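Local coordinates for CRISPR-associated protein Cse2 (Thermus thermophilus, PDB 2ZCA) that belongs to the Cse2 (CasB) family of type I-E CRISPR systems and probably takes part in adaptive immunity against viruses and plasmids, at residues 67-72 against 126-131. Residues are numbered along the deposited sequence; the frame is centred on the assembly and turned at random.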
loop_
_atom_site.group_PDB
_atom_site.type_symbol
_atom_site.label_atom_id
_atom_site.label_comp_id
_atom_site.label_asym_id
_atom_site.label_seq_id
_atom_site.Cartn_x
_atom_site.Cartn_y
_atom_site.Cartn_z
ATOM N N ALA A 67 -4.303 4.192 -3.707
ATOM C CA ALA A 67 -5.444 4.492 -2.847
ATOM C C ALA A 67 -5.001 4.736 -1.407
ATOM O O ALA A 67 -5.472 5.668 -0.751
ATOM C CB ALA A 67 -6.458 3.352 -2.896
ATOM N N LEU A 68 -4.093 3.899 -0.914
ATOM C CA LEU A 68 -3.610 4.047 0.456
ATOM C C LEU A 68 -2.739 5.291 0.596
ATOM O O LEU A 68 -2.712 5.934 1.651
ATOM C CB LEU A 68 -2.845 2.787 0.875
ATOM C CG LEU A 68 -3.742 1.540 0.896
ATOM C CD1 LEU A 68 -2.907 0.289 1.110
ATOM C CD2 LEU A 68 -4.793 1.685 1.995
ATOM N N TYR A 69 -2.031 5.630 -0.475
ATOM C CA TYR A 69 -1.179 6.815 -0.494
ATOM C C TYR A 69 -2.078 8.044 -0.350
ATOM O O TYR A 69 -1.774 8.964 0.404
ATOM C CB TYR A 69 -0.395 6.846 -1.815
ATOM C CG TYR A 69 0.430 8.088 -2.079
ATOM C CD1 TYR A 69 -0.131 9.211 -2.693
ATOM C CD2 TYR A 69 1.788 8.116 -1.774
ATOM C CE1 TYR A 69 0.652 10.329 -3.006
ATOM C CE2 TYR A 69 2.576 9.224 -2.080
ATOM C CZ TYR A 69 2.004 10.325 -2.697
ATOM O OH TYR A 69 2.795 11.409 -3.012
ATOM N N ALA A 70 -3.195 8.044 -1.071
ATOM C CA ALA A 70 -4.139 9.152 -1.004
ATOM C C ALA A 70 -4.774 9.248 0.385
ATOM O O ALA A 70 -4.954 10.348 0.917
ATOM C CB ALA A 70 -5.217 8.979 -2.073
ATOM N N LEU A 71 -5.112 8.100 0.968
ATOM C CA LEU A 71 -5.719 8.061 2.296
ATOM C C LEU A 71 -4.826 8.778 3.306
ATOM O O LEU A 71 -5.314 9.472 4.207
ATOM C CB LEU A 71 -5.938 6.608 2.740
ATOM C CG LEU A 71 -6.446 6.387 4.172
ATOM C CD1 LEU A 71 -7.848 6.967 4.318
ATOM C CD2 LEU A 71 -6.450 4.895 4.497
ATOM N N LYS A 72 -3.515 8.610 3.143
ATOM C CA LYS A 72 -2.534 9.229 4.027
ATOM C C LYS A 72 -2.061 10.572 3.474
ATOM O O LYS A 72 -1.063 11.135 3.930
ATOM C CB LYS A 72 -1.339 8.285 4.224
ATOM C CG LYS A 72 -1.624 7.113 5.163
ATOM C CD LYS A 72 -1.661 7.580 6.619
ATOM C CE LYS A 72 -1.994 6.440 7.577
ATOM N NZ LYS A 72 -1.971 6.884 9.000
ATOM N N ILE A 126 3.951 6.243 6.251
ATOM C CA ILE A 126 4.664 4.983 6.095
ATOM C C ILE A 126 5.416 4.978 4.770
ATOM O O ILE A 126 5.238 5.875 3.940
ATOM C CB ILE A 126 3.691 3.783 6.129
ATOM C CG1 ILE A 126 2.670 3.904 4.997
ATOM C CG2 ILE A 126 2.989 3.728 7.477
ATOM C CD1 ILE A 126 1.778 2.676 4.846
ATOM N N ASP A 127 6.258 3.966 4.581
ATOM C CA ASP A 127 7.056 3.832 3.367
ATOM C C ASP A 127 6.214 3.172 2.281
ATOM O O ASP A 127 6.050 1.952 2.274
ATOM C CB ASP A 127 8.299 2.972 3.649
ATOM C CG ASP A 127 9.328 3.026 2.523
ATOM O OD1 ASP A 127 8.932 3.032 1.340
ATOM O OD2 ASP A 127 10.542 3.044 2.822
ATOM N N PHE A 128 5.690 3.981 1.361
ATOM C CA PHE A 128 4.849 3.473 0.282
ATOM C C PHE A 128 5.621 2.783 -0.834
ATOM O O PHE A 128 5.052 2.009 -1.602
ATOM C CB PHE A 128 3.988 4.610 -0.273
ATOM C CG PHE A 128 2.849 4.983 0.630
ATOM C CD1 PHE A 128 1.719 4.174 0.712
ATOM C CD2 PHE A 128 2.920 6.115 1.435
ATOM C CE1 PHE A 128 0.675 4.486 1.586
ATOM C CE2 PHE A 128 1.879 6.435 2.313
ATOM C CZ PHE A 128 0.759 5.621 2.387
ATOM N N ALA A 129 6.918 3.054 -0.919
ATOM C CA ALA A 129 7.750 2.417 -1.925
ATOM C C ALA A 129 7.924 0.956 -1.514
ATOM O O ALA A 129 7.719 0.045 -2.315
ATOM C CB ALA A 129 9.102 3.115 -2.009
ATOM N N ARG A 130 8.293 0.734 -0.256
ATOM C CA ARG A 130 8.466 -0.628 0.243
ATOM C C ARG A 130 7.115 -1.333 0.287
ATOM O O ARG A 130 7.026 -2.539 0.076
ATOM C CB ARG A 130 9.104 -0.622 1.646
ATOM C CG ARG A 130 9.314 -2.016 2.251
ATOM C CD ARG A 130 10.041 -2.975 1.293
ATOM N NE ARG A 130 11.418 -2.581 1.000
ATOM C CZ ARG A 130 12.474 -2.887 1.753
ATOM N NH1 ARG A 130 12.325 -3.602 2.862
ATOM N NH2 ARG A 130 13.685 -2.488 1.388
ATOM N N LEU A 131 6.051 -0.585 0.555
ATOM C CA LEU A 131 4.732 -1.200 0.599
ATOM C C LEU A 131 4.387 -1.842 -0.751
ATOM O O LEU A 131 3.901 -2.972 -0.799
ATOM C CB LEU A 131 3.661 -0.169 0.978
ATOM C CG LEU A 131 2.245 -0.745 1.098
ATOM C CD1 LEU A 131 2.238 -1.883 2.119
ATOM C CD2 LEU A 131 1.265 0.350 1.516
#
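The ring of Phe128 lies against the backbone of Tyr69, whose CA sits over one face in a CH-pi contact, 3.9 Å from the ring centroid and 24° off the normal. Ile126 CG1 covers the opposite face, displaced toward the rim, and Lys72 brings CB and CG up at the edge, with CB 3.9 Å from Phe128 CZ. The Tyr69 ring turns its own edge to the face that its CA covers: CD2 comes within 3.9 Å of Phe128 CD2 in a T-shaped pair whose planes meet at 70°. Tyr69 CG lies anti to the backbone N (chi1 174°), and from there the ring edge meets that face. Leu68 extends the apolar surface, its CB 4.0 Å from Phe128 CE1, while its CD1 reaches Leu131 CD2 at 4.2 Å, the two leucines crossing at about a right angle.

The polar ends nearby find partners outside the aromatic contact. Tyr69 OH has a weak hydrogen bond with Gln15. The Lys72 chain bends at chi2, carrying CD away from the ring, and NZ, further out, donates to the carbonyl oxygens of Val122 and Gly124. Asp127 N-caps the helix that carries Phe128: Arg130 N meets its OD1 from above the carboxylate plane, at 2.9 Å in a nearly straight bond, Ala129 N adds a weak one, and OD2 takes the amide of Gly79. Leu8 and Leu11 of helix 3-15 cover Tyr69, and Val119 of helix 111-121 backs Leu68 and Ile126.

The contact exemplifies a general way of joining helices: an aromatic residue in the first turn of one, helix 128-136, lays a ring face against the last turns of another, helix 56-71, here in the hydrophobic core of the all-helical Cse2 fold.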